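Glycoside hydrolase YxiA (Bacillus licheniformis, PDB 3LV4) probably hydrolyses the alpha-1,5-linked backbone of L-arabinan, as do related calcium-binding endo-arabinanases of glycoside hydrolase family 43. Local coordinates at residues Ile376-Asn381 with Gly390-Thr395; Gly87-Tyr92 with Gly115-Lys120; Tyr213-Met218 with Gly331-Ala336; His308-Phe311 with Gly315-His318. All blocks are in the same frame, centred on the assembly; numbering follows the deposited sequence.

Interaction 1 of 4, residues Ile376-Asn381 with Gly390-Thr395; sequences IRLNQN and GTWKNT
Leu-378 and Trp-392 carry the apolar half of this contact. CB of Leu-378 stands over one face of the indole, 3.8 Å from the centroid of the five-membered ring and 19° off its normal, which meets the geometry of a CH-pi contact. The two methyls spread over the same surface: Leu-378 CD2 is 3.9 Å from Trp-392 CG, while CD1 lies above the ring fusion. Placing CG of Trp-392 between its backbone N and carbonyl carbon (chi1 74°) sends the indole across to residues 376-381.

The polar half is one hydrogen bond at the ring edge. Trp-392 NE1 donates to Asn-379 O over 2.9 Å, in the carbonyl plane and on a lone pair, with an N-H...O angle of 140° and the oxygen close to the ring plane. Together the face and edge contacts would restrict the indole's rotation. A leucine here would probably leave the Asn-379 carbonyl without this donor and open a gap against Leu-378.

Asn-379 ND2 is hydrogen-bonded to Lys-383 O and Thr-385 OG1. Within the lipocalin-like domain, strand 383-386 runs between strands 371-378 and 390-395, its Ile-384 touching both Leu-378 and Trp-392; Tyr-357 of strand 355-363 also packs on Leu-378, and Val-353 of helix 350-353 on Trp-392.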
loop_
_atom_site.group_PDB
_atom_site.type_symbol
_atom_site.label_atom_id
_atom_site.label_comp_id
_atom_site.label_asym_id
_atom_site.label_seq_id
_atom_site.Cartn_x
_atom_site.Cartn_y
_atom_site.Cartn_z
ATOM N N ILE A 376 -10.944 -17.059 -20.106
ATOM C CA ILE A 376 -10.145 -18.259 -20.257
ATOM C C ILE A 376 -10.920 -19.415 -19.651
ATOM O O ILE A 376 -11.932 -19.203 -18.979
ATOM C CB ILE A 376 -8.793 -18.133 -19.526
ATOM C CG1 ILE A 376 -9.001 -17.978 -18.012
ATOM C CG2 ILE A 376 -7.988 -16.961 -20.086
ATOM C CD1 ILE A 376 -7.723 -18.153 -17.201
ATOM N N ARG A 377 -10.458 -20.636 -19.900
ATOM C CA ARG A 377 -11.015 -21.800 -19.217
ATOM C C ARG A 377 -9.915 -22.631 -18.580
ATOM O O ARG A 377 -8.913 -22.951 -19.227
ATOM C CB ARG A 377 -11.840 -22.674 -20.168
ATOM C CG ARG A 377 -12.400 -23.913 -19.488
ATOM C CD ARG A 377 -13.401 -24.659 -20.360
ATOM N NE ARG A 377 -13.979 -25.792 -19.641
ATOM C CZ ARG A 377 -15.033 -25.711 -18.831
ATOM N NH1 ARG A 377 -15.642 -24.546 -18.635
ATOM N NH2 ARG A 377 -15.485 -26.797 -18.217
ATOM N N LEU A 378 -10.089 -22.953 -17.301
ATOM C CA LEU A 378 -9.263 -23.960 -16.660
ATOM C C LEU A 378 -9.945 -25.288 -16.939
ATOM O O LEU A 378 -10.951 -25.617 -16.303
ATOM C CB LEU A 378 -9.171 -23.720 -15.152
ATOM C CG LEU A 378 -8.575 -22.382 -14.705
ATOM C CD1 LEU A 378 -8.287 -22.389 -13.207
ATOM C CD2 LEU A 378 -7.323 -22.049 -15.497
ATOM N N ASN A 379 -9.420 -26.029 -17.913
ATOM C CA ASN A 379 -10.016 -27.300 -18.314
ATOM C C ASN A 379 -9.676 -28.435 -17.365
ATOM O O ASN A 379 -8.654 -28.410 -16.681
ATOM C CB ASN A 379 -9.584 -27.678 -19.733
ATOM C CG ASN A 379 -10.046 -26.674 -20.765
ATOM O OD1 ASN A 379 -11.135 -26.799 -21.316
ATOM N ND2 ASN A 379 -9.223 -25.664 -21.024
ATOM N N GLN A 380 -10.538 -29.441 -17.347
ATOM C CA GLN A 380 -10.333 -30.608 -16.509
ATOM C C GLN A 380 -8.999 -31.291 -16.795
ATOM O O GLN A 380 -8.403 -31.897 -15.908
ATOM C CB GLN A 380 -11.485 -31.592 -16.703
ATOM C CG GLN A 380 -11.397 -32.818 -15.824
ATOM C CD GLN A 380 -12.657 -33.639 -15.883
ATOM O OE1 GLN A 380 -13.765 -33.098 -15.845
ATOM N NE2 GLN A 380 -12.503 -34.957 -15.975
ATOM N N ASN A 381 -8.524 -31.183 -18.030
ATOM C CA ASN A 381 -7.299 -31.884 -18.415
ATOM C C ASN A 381 -6.017 -31.127 -18.059
ATOM O O ASN A 381 -4.919 -31.536 -18.440
ATOM C CB ASN A 381 -7.327 -32.281 -19.901
ATOM C CG ASN A 381 -7.257 -31.085 -20.840
ATOM O OD1 ASN A 381 -7.243 -31.239 -22.071
ATOM N ND2 ASN A 381 -7.206 -29.891 -20.273
ATOM N N GLY A 390 -2.158 -22.271 -21.988
ATOM C CA GLY A 390 -1.227 -22.600 -20.927
ATOM C C GLY A 390 -1.634 -23.844 -20.173
ATOM O O GLY A 390 -2.428 -24.647 -20.663
ATOM N N THR A 391 -1.081 -24.002 -18.980
ATOM C CA THR A 391 -1.418 -25.138 -18.129
ATOM C C THR A 391 -1.675 -24.666 -16.700
ATOM O O THR A 391 -1.283 -23.561 -16.313
ATOM C CB THR A 391 -0.301 -26.209 -18.123
ATOM O OG1 THR A 391 0.863 -25.695 -17.466
ATOM C CG2 THR A 391 0.067 -26.616 -19.543
ATOM N N TRP A 392 -2.348 -25.500 -15.918
ATOM C CA TRP A 392 -2.650 -25.137 -14.551
ATOM C C TRP A 392 -2.805 -26.398 -13.724
ATOM O O TRP A 392 -3.097 -27.478 -14.254
ATOM C CB TRP A 392 -3.947 -24.323 -14.493
ATOM C CG TRP A 392 -5.157 -25.184 -14.701
ATOM C CD1 TRP A 392 -5.672 -25.589 -15.896
ATOM C CD2 TRP A 392 -5.981 -25.778 -13.685
ATOM N NE1 TRP A 392 -6.767 -26.392 -15.690
ATOM C CE2 TRP A 392 -6.980 -26.524 -14.342
ATOM C CE3 TRP A 392 -5.970 -25.751 -12.282
ATOM C CZ2 TRP A 392 -7.965 -27.233 -13.649
ATOM C CZ3 TRP A 392 -6.948 -26.454 -11.596
ATOM C CH2 TRP A 392 -7.931 -27.187 -12.281
ATOM N N LYS A 393 -2.600 -26.262 -12.422
ATOM C CA LYS A 393 -2.971 -27.314 -11.494
ATOM C C LYS A 393 -3.299 -26.727 -10.135
ATOM O O LYS A 393 -2.827 -25.637 -9.782
ATOM C CB LYS A 393 -1.872 -28.362 -11.372
ATOM C CG LYS A 393 -0.562 -27.850 -10.845
ATOM C CD LYS A 393 0.465 -28.982 -10.858
ATOM C CE LYS A 393 1.853 -28.491 -10.513
ATOM N NZ LYS A 393 2.797 -29.621 -10.249
ATOM N N ASN A 394 -4.141 -27.434 -9.389
ATOM C CA ASN A 394 -4.365 -27.075 -7.997
ATOM C C ASN A 394 -3.545 -27.993 -7.115
ATOM O O ASN A 394 -3.491 -29.204 -7.350
ATOM C CB ASN A 394 -5.851 -27.143 -7.624
ATOM C CG ASN A 394 -6.419 -28.541 -7.740
ATOM O OD1 ASN A 394 -6.489 -29.102 -8.830
ATOM N ND2 ASN A 394 -6.838 -29.109 -6.610
ATOM N N THR A 395 -2.882 -27.420 -6.117
ATOM C CA THR A 395 -2.086 -28.218 -5.189
ATOM C C THR A 395 -2.463 -27.899 -3.749
ATOM O O THR A 395 -3.086 -26.875 -3.473
ATOM C CB THR A 395 -0.569 -28.009 -5.398
ATOM O OG1 THR A 395 -0.202 -26.671 -5.038
ATOM C CG2 THR A 395 -0.194 -28.261 -6.847
#

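Interaction 2 of 4, residues Gly87-Tyr92 with Gly115-Lys120; sequences GKFYMY and GPYKNK
Lys-120 NZ, beside the ring of Tyr-90, is held by two acceptors: a water 2.8 Å from NZ and the carbonyl oxygen of Thr-179. The same water donates to Tyr-90 OH at 3.1 Å and so bridges the two segments, while that hydroxyl is also bonded to Asp-86. Directly, Lys-120 NZ comes no closer than 4.3 Å to Tyr-90 CE2 and lies near the ring plane, an edge approach and not one over the face.

The apolar part is a Met-aromatic contact between selenomethionine Met-91 and Tyr-117, whose side chains cross at about a right angle. The bend at chi3 (-68°) folds CE of Met-91 over the middle of the phenol ring, 3.7 Å from its centroid and 9° off the normal; SE sits farther off, at 4.8 Å from that centroid. The segments run into strands 89-96 and 118-126 of a four-stranded antiparallel sheet, consistent with a blade of the GH43 five-bladed beta-propeller. Strand 103-110 runs between them, and Tyr-117 spans it by packing on Ala-110.

Farther along the ring, Tyr-117 CE2 is 3.4 Å from Phe-89 O, and the hydroxyl OH is 3.7 Å from Phe-89 CB and is hydrogen-bonded to Ile-113 O. A serine in place of Tyr-117 would probably leave the Met-91 methyl without its aromatic face and the Ile-113 carbonyl without its hydroxyl partner. Val-81 of strand 80-83 touches Phe-89, Met-91 and Tyr-117.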
loop_
_atom_site.group_PDB
_atom_site.type_symbol
_atom_site.label_atom_id
_atom_site.label_comp_id
_atom_site.label_asym_id
_atom_site.label_seq_id
_atom_site.Cartn_x
_atom_site.Cartn_y
_atom_site.Cartn_z
ATOM N N GLY A 87 0.770 3.544 25.599
ATOM C CA GLY A 87 -0.650 3.464 25.301
ATOM C C GLY A 87 -1.208 4.679 24.586
ATOM O O GLY A 87 -2.394 4.716 24.228
ATOM N N LYS A 88 -0.361 5.683 24.371
ATOM C CA LYS A 88 -0.798 6.880 23.660
ATOM C C LYS A 88 -0.667 6.725 22.145
ATOM O O LYS A 88 -0.003 5.809 21.650
ATOM C CB LYS A 88 -0.068 8.127 24.171
ATOM C CG LYS A 88 -0.263 8.327 25.680
ATOM C CD LYS A 88 0.168 9.696 26.147
ATOM C CE LYS A 88 -0.023 9.823 27.658
ATOM N NZ LYS A 88 -1.382 9.361 28.097
ATOM N N PHE A 89 -1.318 7.624 21.416
ATOM C CA PHE A 89 -1.378 7.526 19.967
ATOM C C PHE A 89 -0.529 8.610 19.335
ATOM O O PHE A 89 -0.749 9.803 19.552
ATOM C CB PHE A 89 -2.836 7.579 19.495
ATOM C CG PHE A 89 -3.669 6.462 20.046
ATOM C CD1 PHE A 89 -4.432 6.640 21.197
ATOM C CD2 PHE A 89 -3.648 5.212 19.445
ATOM C CE1 PHE A 89 -5.182 5.601 21.711
ATOM C CE2 PHE A 89 -4.395 4.165 19.960
ATOM C CZ PHE A 89 -5.160 4.356 21.090
ATOM N N TYR A 90 0.459 8.169 18.563
ATOM C CA TYR A 90 1.465 9.049 17.996
ATOM C C TYR A 90 1.202 9.241 16.516
ATOM O O TYR A 90 1.314 8.292 15.726
ATOM C CB TYR A 90 2.860 8.454 18.218
ATOM C CG TYR A 90 3.319 8.559 19.654
ATOM C CD1 TYR A 90 2.705 7.817 20.663
ATOM C CD2 TYR A 90 4.351 9.415 20.002
ATOM C CE1 TYR A 90 3.113 7.931 21.974
ATOM C CE2 TYR A 90 4.771 9.537 21.300
ATOM C CZ TYR A 90 4.153 8.797 22.286
ATOM O OH TYR A 90 4.583 8.939 23.582
HETATM N N MSE A 91 0.827 10.468 16.155
HETATM C CA MSE A 91 0.599 10.827 14.767
HETATM C C MSE A 91 1.832 11.472 14.156
HETATM O O MSE A 91 2.320 12.500 14.623
HETATM C CB MSE A 91 -0.589 11.777 14.630
HETATM C CG MSE A 91 -0.825 12.241 13.188
HETATM SE SE MSE A 91 -2.264 13.578 13.047
HETATM C CE MSE A 91 -3.772 12.415 13.535
ATOM N N TYR A 92 2.333 10.849 13.102
ATOM C CA TYR A 92 3.409 11.417 12.323
ATOM C C TYR A 92 2.774 12.170 11.165
ATOM O O TYR A 92 2.293 11.567 10.203
ATOM C CB TYR A 92 4.357 10.302 11.883
ATOM C CG TYR A 92 5.025 9.694 13.103
ATOM C CD1 TYR A 92 6.272 10.141 13.530
ATOM C CD2 TYR A 92 4.374 8.732 13.876
ATOM C CE1 TYR A 92 6.877 9.613 14.667
ATOM C CE2 TYR A 92 4.969 8.203 15.018
ATOM C CZ TYR A 92 6.222 8.648 15.402
ATOM O OH TYR A 92 6.817 8.146 16.538
ATOM N N GLY A 115 -8.543 11.765 18.943
ATOM C CA GLY A 115 -8.058 13.101 19.244
ATOM C C GLY A 115 -8.510 13.653 20.579
ATOM O O GLY A 115 -9.222 12.984 21.325
ATOM N N PRO A 116 -8.101 14.889 20.891
ATOM C CA PRO A 116 -7.269 15.715 20.008
ATOM C C PRO A 116 -5.790 15.346 20.075
ATOM O O PRO A 116 -5.304 14.875 21.109
ATOM C CB PRO A 116 -7.474 17.126 20.568
ATOM C CG PRO A 116 -7.713 16.898 22.041
ATOM C CD PRO A 116 -8.486 15.600 22.125
ATOM N N TYR A 117 -5.080 15.569 18.978
ATOM C CA TYR A 117 -3.638 15.352 18.942
ATOM C C TYR A 117 -2.929 16.652 19.288
ATOM O O TYR A 117 -3.346 17.729 18.842
ATOM C CB TYR A 117 -3.209 14.818 17.565
ATOM C CG TYR A 117 -3.631 13.383 17.377
ATOM C CD1 TYR A 117 -4.949 13.059 17.075
ATOM C CD2 TYR A 117 -2.724 12.346 17.548
ATOM C CE1 TYR A 117 -5.343 11.734 16.921
ATOM C CE2 TYR A 117 -3.105 11.025 17.400
ATOM C CZ TYR A 117 -4.417 10.724 17.098
ATOM O OH TYR A 117 -4.801 9.408 16.959
ATOM N N LYS A 118 -1.883 16.548 20.108
ATOM C CA LYS A 118 -1.100 17.712 20.520
ATOM C C LYS A 118 0.315 17.668 19.963
ATOM O O LYS A 118 1.028 16.675 20.097
ATOM C CB LYS A 118 -1.068 17.852 22.040
ATOM C CG LYS A 118 -2.404 18.273 22.622
ATOM C CD LYS A 118 -2.827 19.669 22.142
ATOM C CE LYS A 118 -1.818 20.736 22.553
ATOM N NZ LYS A 118 -2.193 22.086 22.057
ATOM N N ASN A 119 0.700 18.764 19.333
ATOM C CA ASN A 119 1.979 18.875 18.649
ATOM C C ASN A 119 3.156 18.741 19.614
ATOM O O ASN A 119 3.177 19.386 20.670
ATOM C CB ASN A 119 2.029 20.223 17.914
ATOM C CG ASN A 119 3.322 20.433 17.150
ATOM O OD1 ASN A 119 3.840 21.556 17.067
ATOM N ND2 ASN A 119 3.850 19.367 16.588
ATOM N N LYS A 120 4.123 17.893 19.257
ATOM C CA LYS A 120 5.356 17.770 20.025
ATOM C C LYS A 120 6.529 18.370 19.262
ATOM O O LYS A 120 7.637 18.498 19.801
ATOM C CB LYS A 120 5.650 16.306 20.365
ATOM C CG LYS A 120 4.620 15.666 21.289
ATOM C CD LYS A 120 5.070 14.276 21.738
ATOM C CE LYS A 120 6.425 14.307 22.440
ATOM N NZ LYS A 120 6.905 12.937 22.812
HETATM O O HOH W 1 4.786 11.930 24.338
#

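Interaction 3 of 4, residues Tyr213-Met218 with Gly331-Ala336; sequences YYYLYM and GWPVVA
Tyr-215 and Tyr-217 meet Gly-331 and Pro-333 across backbones that stay well apart, the nearest CA pair, Tyr-215 and Trp-332, being separated by 8.8 Å, so that side chains make the contact. Both tyrosines have CG opposite the carbonyl carbon (chi1 -61° in Tyr-215), and as residues two apart on a strand they offer their rings on the same side.

Tyr-215 makes the polar contact. Its OH donates to Gly-331 O over 2.6 Å; the acceptor lies near the ring plane, at the edge of the phenol, but the hydroxyl sits 39° above the carbonyl plane and so uses no in-plane lone pair. Gly-331 has phi 81°, and a side chain there would point toward Tyr-213 and Tyr-215 and press on the preceding carbonyl oxygen. Pro-333 lies alongside both phenols, running in the opposite direction: its CD is 3.6 Å from Tyr-215 CE1, and its CG is 3.4 Å from Tyr-217 OH, with the Pro-333 CB to Tyr-217 OH distance at 3.7 Å.

Strand 213-220 pairs with strands 200-208 and 230-236, whereas strand 333-335 is outermost in the sheet that begins with 285-296; the contact thus joins two different sheets, consistent with neighbouring propeller blades. Val-233 of strand 230-236 touches both phenols.

Chemically, the buried Gly-331 carbonyl is satisfied by the tyrosine and, weakly, by Arg-235. Tyr-215 OH is also hydrogen-bonded to Thr-211 OG1, and the two bonds would hold the tip of the phenol in place.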
loop_
_atom_site.group_PDB
_atom_site.type_symbol
_atom_site.label_atom_id
_atom_site.label_comp_id
_atom_site.label_asym_id
_atom_site.label_seq_id
_atom_site.Cartn_x
_atom_site.Cartn_y
_atom_site.Cartn_z
ATOM N N TYR A 213 9.281 -12.921 6.954
ATOM C CA TYR A 213 9.769 -11.793 6.166
ATOM C C TYR A 213 9.063 -10.512 6.565
ATOM O O TYR A 213 7.871 -10.525 6.923
ATOM C CB TYR A 213 9.507 -12.002 4.676
ATOM C CG TYR A 213 10.440 -12.967 3.996
ATOM C CD1 TYR A 213 11.712 -12.573 3.592
ATOM C CD2 TYR A 213 10.038 -14.267 3.723
ATOM C CE1 TYR A 213 12.558 -13.464 2.951
ATOM C CE2 TYR A 213 10.877 -15.158 3.090
ATOM C CZ TYR A 213 12.131 -14.756 2.705
ATOM O OH TYR A 213 12.953 -15.656 2.065
ATOM N N TYR A 214 9.807 -9.410 6.494
ATOM C CA TYR A 214 9.217 -8.083 6.451
ATOM C C TYR A 214 8.917 -7.764 4.987
ATOM O O TYR A 214 9.768 -7.955 4.111
ATOM C CB TYR A 214 10.173 -7.034 7.031
ATOM C CG TYR A 214 10.435 -7.233 8.502
ATOM C CD1 TYR A 214 11.425 -8.111 8.937
ATOM C CD2 TYR A 214 9.689 -6.556 9.454
ATOM C CE1 TYR A 214 11.668 -8.306 10.274
ATOM C CE2 TYR A 214 9.920 -6.744 10.805
ATOM C CZ TYR A 214 10.913 -7.622 11.209
ATOM O OH TYR A 214 11.151 -7.819 12.547
ATOM N N TYR A 215 7.698 -7.304 4.722
ATOM C CA TYR A 215 7.312 -6.893 3.374
ATOM C C TYR A 215 7.247 -5.385 3.242
ATOM O O TYR A 215 6.501 -4.714 3.963
ATOM C CB TYR A 215 5.976 -7.526 2.968
ATOM C CG TYR A 215 6.063 -9.027 2.955
ATOM C CD1 TYR A 215 6.421 -9.713 1.799
ATOM C CD2 TYR A 215 5.826 -9.762 4.113
ATOM C CE1 TYR A 215 6.526 -11.096 1.796
ATOM C CE2 TYR A 215 5.933 -11.143 4.118
ATOM C CZ TYR A 215 6.278 -11.802 2.960
ATOM O OH TYR A 215 6.381 -13.171 2.973
ATOM N N LEU A 216 8.044 -4.862 2.315
ATOM C CA LEU A 216 8.021 -3.441 1.995
ATOM C C LEU A 216 7.029 -3.198 0.868
ATOM O O LEU A 216 7.310 -3.505 -0.295
ATOM C CB LEU A 216 9.413 -2.971 1.580
ATOM C CG LEU A 216 9.538 -1.550 1.023
ATOM C CD1 LEU A 216 9.130 -0.514 2.082
ATOM C CD2 LEU A 216 10.975 -1.322 0.558
ATOM N N TYR A 217 5.857 -2.676 1.225
ATOM C CA TYR A 217 4.882 -2.231 0.244
ATOM C C TYR A 217 5.217 -0.807 -0.157
ATOM O O TYR A 217 5.752 -0.037 0.643
ATOM C CB TYR A 217 3.461 -2.295 0.815
ATOM C CG TYR A 217 2.991 -3.703 1.074
ATOM C CD1 TYR A 217 3.228 -4.324 2.294
ATOM C CD2 TYR A 217 2.316 -4.418 0.093
ATOM C CE1 TYR A 217 2.793 -5.614 2.532
ATOM C CE2 TYR A 217 1.882 -5.706 0.317
ATOM C CZ TYR A 217 2.126 -6.300 1.533
ATOM O OH TYR A 217 1.694 -7.581 1.749
HETATM N N MSE A 218 4.912 -0.466 -1.404
HETATM C CA MSE A 218 5.154 0.870 -1.912
HETATM C C MSE A 218 4.307 1.101 -3.147
HETATM O O MSE A 218 3.805 0.152 -3.758
HETATM C CB MSE A 218 6.636 1.059 -2.232
HETATM C CG MSE A 218 7.217 -0.048 -3.045
HETATM SE SE MSE A 218 9.169 -0.132 -2.879
HETATM C CE MSE A 218 9.371 -2.013 -3.405
ATOM N N GLY A 331 6.130 -17.685 -0.403
ATOM C CA GLY A 331 6.216 -16.641 0.602
ATOM C C GLY A 331 6.069 -15.223 0.066
ATOM O O GLY A 331 6.608 -14.270 0.645
ATOM N N TRP A 332 5.354 -15.081 -1.048
ATOM C CA TRP A 332 4.964 -13.773 -1.567
ATOM C C TRP A 332 3.452 -13.579 -1.406
ATOM O O TRP A 332 2.669 -14.503 -1.658
ATOM C CB TRP A 332 5.377 -13.626 -3.041
ATOM C CG TRP A 332 6.852 -13.508 -3.203
ATOM C CD1 TRP A 332 7.729 -14.508 -3.534
ATOM C CD2 TRP A 332 7.645 -12.334 -2.994
ATOM N NE1 TRP A 332 9.015 -14.014 -3.569
ATOM C CE2 TRP A 332 8.990 -12.686 -3.235
ATOM C CE3 TRP A 332 7.347 -11.017 -2.639
ATOM C CZ2 TRP A 332 10.036 -11.767 -3.128
ATOM C CZ3 TRP A 332 8.392 -10.099 -2.531
ATOM C CH2 TRP A 332 9.717 -10.480 -2.778
ATOM N N PRO A 333 3.035 -12.385 -0.971
ATOM C CA PRO A 333 1.601 -12.166 -0.760
ATOM C C PRO A 333 0.893 -11.887 -2.077
ATOM O O PRO A 333 1.452 -11.202 -2.934
ATOM C CB PRO A 333 1.565 -10.921 0.139
ATOM C CG PRO A 333 2.826 -10.172 -0.205
ATOM C CD PRO A 333 3.851 -11.213 -0.604
ATOM N N VAL A 334 -0.310 -12.429 -2.241
ATOM C CA VAL A 334 -1.121 -12.164 -3.425
ATOM C C VAL A 334 -2.426 -11.501 -2.979
ATOM O O VAL A 334 -2.959 -11.815 -1.910
ATOM C CB VAL A 334 -1.401 -13.448 -4.252
ATOM C CG1 VAL A 334 -0.085 -14.117 -4.671
ATOM C CG2 VAL A 334 -2.275 -14.427 -3.468
ATOM N N VAL A 335 -2.917 -10.558 -3.778
ATOM C CA VAL A 335 -4.143 -9.842 -3.436
ATOM C C VAL A 335 -5.364 -10.592 -3.976
ATOM O O VAL A 335 -5.430 -10.908 -5.166
ATOM C CB VAL A 335 -4.113 -8.405 -4.010
ATOM C CG1 VAL A 335 -5.317 -7.585 -3.529
ATOM C CG2 VAL A 335 -2.812 -7.720 -3.623
ATOM N N ALA A 336 -6.330 -10.880 -3.106
ATOM C CA ALA A 336 -7.601 -11.442 -3.557
ATOM C C ALA A 336 -8.231 -10.462 -4.546
ATOM O O ALA A 336 -8.181 -9.257 -4.330
ATOM C CB ALA A 336 -8.527 -11.670 -2.370
#

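Interaction 4 of 4, residues His308-Phe311 with Gly315-His318; sequences HTRF and GEEH
Arg-310 threads its whole side chain along the segment Gly-315 to His-318. CB starts 3.6 Å from Glu-317 O, and CG comes closer to that same oxygen, at 3.3 Å. A bend at chi2 (144°, away from the staggered values) then carries the chain toward Glu-316, CD passing 3.9 Å from Glu-316 OE2. At the tip, NE and NH2 converge on a single oxygen: NE reaches Glu-316 OE1 at 2.9 Å in a weak hydrogen bond that belongs to a salt bridge, and NH2 donates to the same OE1 at 3.0 Å. The approach of NH2 is not flat, since it meets OE1 from 44° above the carboxylate plane. His-318 CB lies over the guanidinium face, 4.1 Å from NH1, while His-308 ND1 lies at the guanidinium edge. The His-318 ring runs alongside the guanidinium, pointing the same way with the planes 15° apart.

Glu-316 is itself steadied from outside, its OE2 taking the backbone N-H of Ala-225. Between the segments, a water accepts from Phe-311 N at 2.9 Å and lies among the carbonyl oxygens of Gly-315 and Glu-317. A CA-H...O contact, His-318 CA to Thr-309 O at 3.1 Å, marks the close approach of the backbones where the segment rejoins the sheet.

The turn links antiparallel strands 303-310 and 319-327. His-308 stacks on His-14, which His-318 meets edge-to-face, and His-308 also makes a weak hydrogen bond to Asp-15, the predicted proton acceptor; the arrangement therefore lies beside the probable catalytic site of a GH43 propeller.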
loop_
_atom_site.group_PDB
_atom_site.type_symbol
_atom_site.label_atom_id
_atom_site.label_comp_id
_atom_site.label_asym_id
_atom_site.label_seq_id
_atom_site.Cartn_x
_atom_site.Cartn_y
_atom_site.Cartn_z
ATOM N N HIS A 308 -6.538 3.314 -1.125
ATOM C CA HIS A 308 -7.589 4.079 -1.794
ATOM C C HIS A 308 -7.543 3.741 -3.268
ATOM O O HIS A 308 -6.552 3.196 -3.764
ATOM C CB HIS A 308 -7.453 5.590 -1.580
ATOM C CG HIS A 308 -6.250 6.189 -2.232
ATOM N ND1 HIS A 308 -6.121 6.312 -3.605
ATOM C CD2 HIS A 308 -5.115 6.694 -1.704
ATOM C CE1 HIS A 308 -4.958 6.871 -3.886
ATOM N NE2 HIS A 308 -4.329 7.115 -2.748
ATOM N N THR A 309 -8.620 4.048 -3.973
ATOM C CA THR A 309 -8.620 3.819 -5.403
ATOM C C THR A 309 -9.569 4.769 -6.096
ATOM O O THR A 309 -10.543 5.224 -5.506
ATOM C CB THR A 309 -8.936 2.344 -5.755
ATOM O OG1 THR A 309 -8.733 2.135 -7.160
ATOM C CG2 THR A 309 -10.376 1.974 -5.382
ATOM N N ARG A 310 -9.242 5.093 -7.344
ATOM C CA ARG A 310 -10.162 5.771 -8.235
ATOM C C ARG A 310 -10.868 4.695 -9.069
ATOM O O ARG A 310 -10.632 3.507 -8.855
ATOM C CB ARG A 310 -9.407 6.795 -9.082
ATOM C CG ARG A 310 -8.996 8.030 -8.270
ATOM C CD ARG A 310 -7.626 8.595 -8.689
ATOM N NE ARG A 310 -7.416 9.934 -8.125
ATOM C CZ ARG A 310 -6.985 10.176 -6.888
ATOM N NH1 ARG A 310 -6.683 9.172 -6.071
ATOM N NH2 ARG A 310 -6.856 11.429 -6.467
ATOM N N PHE A 311 -11.736 5.098 -9.995
ATOM C CA PHE A 311 -12.631 4.147 -10.663
ATOM C C PHE A 311 -12.836 4.529 -12.117
ATOM O O PHE A 311 -12.938 5.710 -12.437
ATOM C CB PHE A 311 -14.013 4.140 -9.999
ATOM C CG PHE A 311 -13.979 3.953 -8.512
ATOM C CD1 PHE A 311 -14.026 5.054 -7.663
ATOM C CD2 PHE A 311 -13.919 2.681 -7.962
ATOM C CE1 PHE A 311 -14.001 4.890 -6.284
ATOM C CE2 PHE A 311 -13.898 2.503 -6.588
ATOM C CZ PHE A 311 -13.936 3.613 -5.743
ATOM N N GLY A 315 -13.627 10.031 -12.809
ATOM C CA GLY A 315 -12.696 11.131 -12.610
ATOM C C GLY A 315 -11.738 10.901 -11.457
ATOM O O GLY A 315 -11.096 9.852 -11.373
ATOM N N GLU A 316 -11.642 11.881 -10.563
ATOM C CA GLU A 316 -10.706 11.790 -9.447
ATOM C C GLU A 316 -11.369 11.340 -8.147
ATOM O O GLU A 316 -10.742 11.376 -7.090
ATOM C CB GLU A 316 -9.965 13.116 -9.243
ATOM C CG GLU A 316 -8.907 13.407 -10.308
ATOM C CD GLU A 316 -7.685 12.510 -10.182
ATOM O OE1 GLU A 316 -6.954 12.633 -9.174
ATOM O OE2 GLU A 316 -7.440 11.696 -11.091
ATOM N N GLU A 317 -12.630 10.914 -8.220
ATOM C CA GLU A 317 -13.302 10.364 -7.037
ATOM C C GLU A 317 -12.544 9.149 -6.514
ATOM O O GLU A 317 -12.115 8.291 -7.292
ATOM C CB GLU A 317 -14.739 9.950 -7.358
ATOM C CG GLU A 317 -15.651 11.099 -7.745
ATOM C CD GLU A 317 -17.035 10.637 -8.175
ATOM O OE1 GLU A 317 -17.393 9.458 -7.926
ATOM O OE2 GLU A 317 -17.764 11.463 -8.770
ATOM N N HIS A 318 -12.389 9.065 -5.197
ATOM C CA HIS A 318 -11.701 7.930 -4.596
ATOM C C HIS A 318 -12.403 7.487 -3.316
ATOM O O HIS A 318 -13.089 8.282 -2.653
ATOM C CB HIS A 318 -10.229 8.261 -4.336
ATOM C CG HIS A 318 -10.026 9.434 -3.430
ATOM N ND1 HIS A 318 -9.908 9.305 -2.063
ATOM C CD2 HIS A 318 -9.936 10.761 -3.695
ATOM C CE1 HIS A 318 -9.747 10.503 -1.523
ATOM N NE2 HIS A 318 -9.762 11.402 -2.492
HETATM O O HOH W 2 -12.474 7.849 -9.887
#

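Overall arrangement
Interactions 2, 3 and 4 lie within the family 43 glycosidase region, and interaction 1 in the C-terminal lipocalin-like region. Along the chain interaction 2 closes first; interaction 4 is nested inside the long loop closed by interaction 3, and interaction 1 follows. Interactions 3 and 4 reach the same sheet, strands 285-296 to 333-335, with centres 23 Å apart. Interaction 2 lies in the sheet of strands 80-83 to 118-126, its centre 29 Å from each of theirs. Interactions 1 and 2, on opposite sides of the chain's centre, are 52 Å apart between centres. No two touch: interaction 2 lies within a blade-like sheet, interaction 3 joins two sheets, and interaction 4 closes a turn near the predicted catalytic residues.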